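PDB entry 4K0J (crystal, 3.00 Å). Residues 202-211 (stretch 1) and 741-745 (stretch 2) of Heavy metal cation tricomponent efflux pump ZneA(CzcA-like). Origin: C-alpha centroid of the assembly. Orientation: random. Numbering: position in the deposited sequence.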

# COMPACT_ATOMS: atom_id res chain seq x y z
N ILE C 202 -28.71 40.07 -7.16
CA ILE C 202 -28.12 40.66 -5.96
C ILE C 202 -26.90 39.88 -5.50
O ILE C 202 -25.84 40.45 -5.25
CB ILE C 202 -29.14 40.72 -4.80
CG1 ILE C 202 -30.18 41.82 -5.04
CG2 ILE C 202 -28.43 40.99 -3.49
CD1 ILE C 202 -29.58 43.20 -5.09
N THR C 203 -27.04 38.56 -5.41
CA THR C 203 -25.96 37.71 -4.93
C THR C 203 -24.82 37.53 -5.94
O THR C 203 -23.66 37.48 -5.55
CB THR C 203 -26.48 36.33 -4.48
OG1 THR C 203 -27.26 35.74 -5.52
CG2 THR C 203 -27.33 36.47 -3.22
N GLN C 204 -25.15 37.43 -7.22
CA GLN C 204 -24.12 37.34 -8.25
C GLN C 204 -23.31 38.63 -8.30
O GLN C 204 -22.09 38.60 -8.44
CB GLN C 204 -24.72 37.03 -9.63
CG GLN C 204 -25.26 35.61 -9.78
CD GLN C 204 -24.18 34.57 -9.96
OE1 GLN C 204 -24.03 34.01 -11.05
NE2 GLN C 204 -23.42 34.29 -8.91
N ALA C 205 -24.01 39.76 -8.18
CA ALA C 205 -23.34 41.05 -8.10
C ALA C 205 -22.43 41.10 -6.89
O ALA C 205 -21.22 41.30 -7.01
CB ALA C 205 -24.36 42.17 -8.03
N ILE C 206 -23.02 40.88 -5.71
CA ILE C 206 -22.31 41.01 -4.44
C ILE C 206 -21.21 39.96 -4.26
O ILE C 206 -20.37 40.08 -3.37
CB ILE C 206 -23.31 40.97 -3.25
CG1 ILE C 206 -22.71 41.58 -1.99
CG2 ILE C 206 -23.72 39.56 -2.98
CD1 ILE C 206 -23.56 41.38 -0.76
N SER C 207 -21.20 38.94 -5.12
CA SER C 207 -20.18 37.91 -5.06
C SER C 207 -19.05 38.13 -6.06
O SER C 207 -17.88 37.95 -5.74
CB SER C 207 -20.79 36.52 -5.27
OG SER C 207 -19.79 35.52 -5.40
N GLU C 208 -19.41 38.52 -7.28
CA GLU C 208 -18.42 38.65 -8.37
C GLU C 208 -17.40 39.77 -8.18
O GLU C 208 -16.34 39.75 -8.79
CB GLU C 208 -19.12 38.80 -9.72
CG GLU C 208 -19.71 37.50 -10.27
CD GLU C 208 -20.61 37.73 -11.47
OE1 GLU C 208 -21.40 38.69 -11.46
OE2 GLU C 208 -20.52 36.93 -12.43
N ASN C 209 -17.73 40.76 -7.34
CA ASN C 209 -16.80 41.86 -7.09
C ASN C 209 -15.98 41.70 -5.81
O ASN C 209 -15.75 42.65 -5.07
CB ASN C 209 -17.53 43.22 -7.11
CG ASN C 209 -18.61 43.32 -6.05
OD1 ASN C 209 -18.35 43.73 -4.92
ND2 ASN C 209 -19.83 42.96 -6.42
N ASN C 210 -15.54 40.47 -5.56
CA ASN C 210 -14.64 40.20 -4.46
C ASN C 210 -13.40 39.46 -4.95
O ASN C 210 -13.28 38.24 -4.81
CB ASN C 210 -15.33 39.40 -3.36
CG ASN C 210 -14.39 39.03 -2.23
OD1 ASN C 210 -13.93 39.90 -1.48
ND2 ASN C 210 -14.09 37.74 -2.10
N ALA C 211 -12.48 40.21 -5.56
CA ALA C 211 -11.26 39.62 -6.10
C ALA C 211 -10.11 40.61 -6.08
O ALA C 211 -10.31 41.82 -6.19
CB ALA C 211 -11.50 39.10 -7.51
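Stretch 2 (741-745) PVTQV

A short strand lies nearly parallel along the last turns of a helix, and the two are held by van der Waals packing around one valine, with no hydrogen bond between them. Residues 741-745 are extended, apart from a local kink at Val 742 (phi/psi -94/-49), and run in the same N-to-C direction as helix 202-208, at 9° to it, with the axes approaching to 7.4 Å. The register follows from the CA pairs: Thr 203 CA to Val 742 CA is 6.1 Å, and Ser 207 CA to Thr 743 CA is 5.5 Å. Four residues of helix thus pair with one step of strand.

Val 742, chi1 t, is the knob. Its CG1 lies 3.4 Å from Ile 206 CG2, 3.4 Å from the backbone Thr 203 O and 3.9 Å from Ser 207 CB, while its CG2 meets Thr 203 CG2 at 3.7 Å. One small branched side chain therefore touches three helix residues.

Thr 743 also points toward the helix, its CB 4.3 Å from Ser 207 CA. Thr 743 OG1 accepts a very short hydrogen bond from Gln 744 N (2.5 Å). Beyond the helix, Asn 210 turns back toward the strand, bringing ND2 to 3.7 Å from Thr 743 OG1 and 3.8 Å from Gln 744 O, near but unbonded.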

# COMPACT_ATOMS: atom_id res chain seq x y z
N PRO C 741 -24.99 31.46 2.39
CA PRO C 741 -23.81 32.33 2.30
C PRO C 741 -23.53 32.72 0.86
O PRO C 741 -23.59 31.86 -0.02
CB PRO C 741 -22.68 31.44 2.83
CG PRO C 741 -23.17 30.05 2.65
CD PRO C 741 -24.64 30.12 2.89
N VAL C 742 -23.24 33.99 0.62
CA VAL C 742 -22.99 34.45 -0.74
C VAL C 742 -21.52 34.43 -1.09
O VAL C 742 -21.13 33.93 -2.15
CB VAL C 742 -23.50 35.87 -0.96
CG1 VAL C 742 -23.41 36.20 -2.43
CG2 VAL C 742 -24.93 36.02 -0.46
N THR C 743 -20.69 35.00 -0.22
CA THR C 743 -19.26 35.04 -0.51
C THR C 743 -18.41 34.79 0.73
O THR C 743 -18.91 34.29 1.73
CB THR C 743 -18.86 36.36 -1.22
OG1 THR C 743 -17.44 36.43 -1.39
CG2 THR C 743 -19.32 37.55 -0.43
N GLN C 744 -17.12 35.10 0.65
CA GLN C 744 -16.20 34.78 1.75
C GLN C 744 -15.15 35.87 2.01
O GLN C 744 -14.16 35.97 1.30
CB GLN C 744 -15.51 33.45 1.48
CG GLN C 744 -14.47 33.06 2.52
CD GLN C 744 -13.77 31.77 2.18
OE1 GLN C 744 -13.74 31.35 1.02
NE2 GLN C 744 -13.20 31.12 3.19
N VAL C 745 -15.39 36.66 3.05
CA VAL C 745 -14.50 37.75 3.43
C VAL C 745 -13.35 37.24 4.29
O VAL C 745 -13.55 36.42 5.18
CB VAL C 745 -15.29 38.84 4.19
CG1 VAL C 745 -16.15 38.20 5.25
CG2 VAL C 745 -14.36 39.85 4.83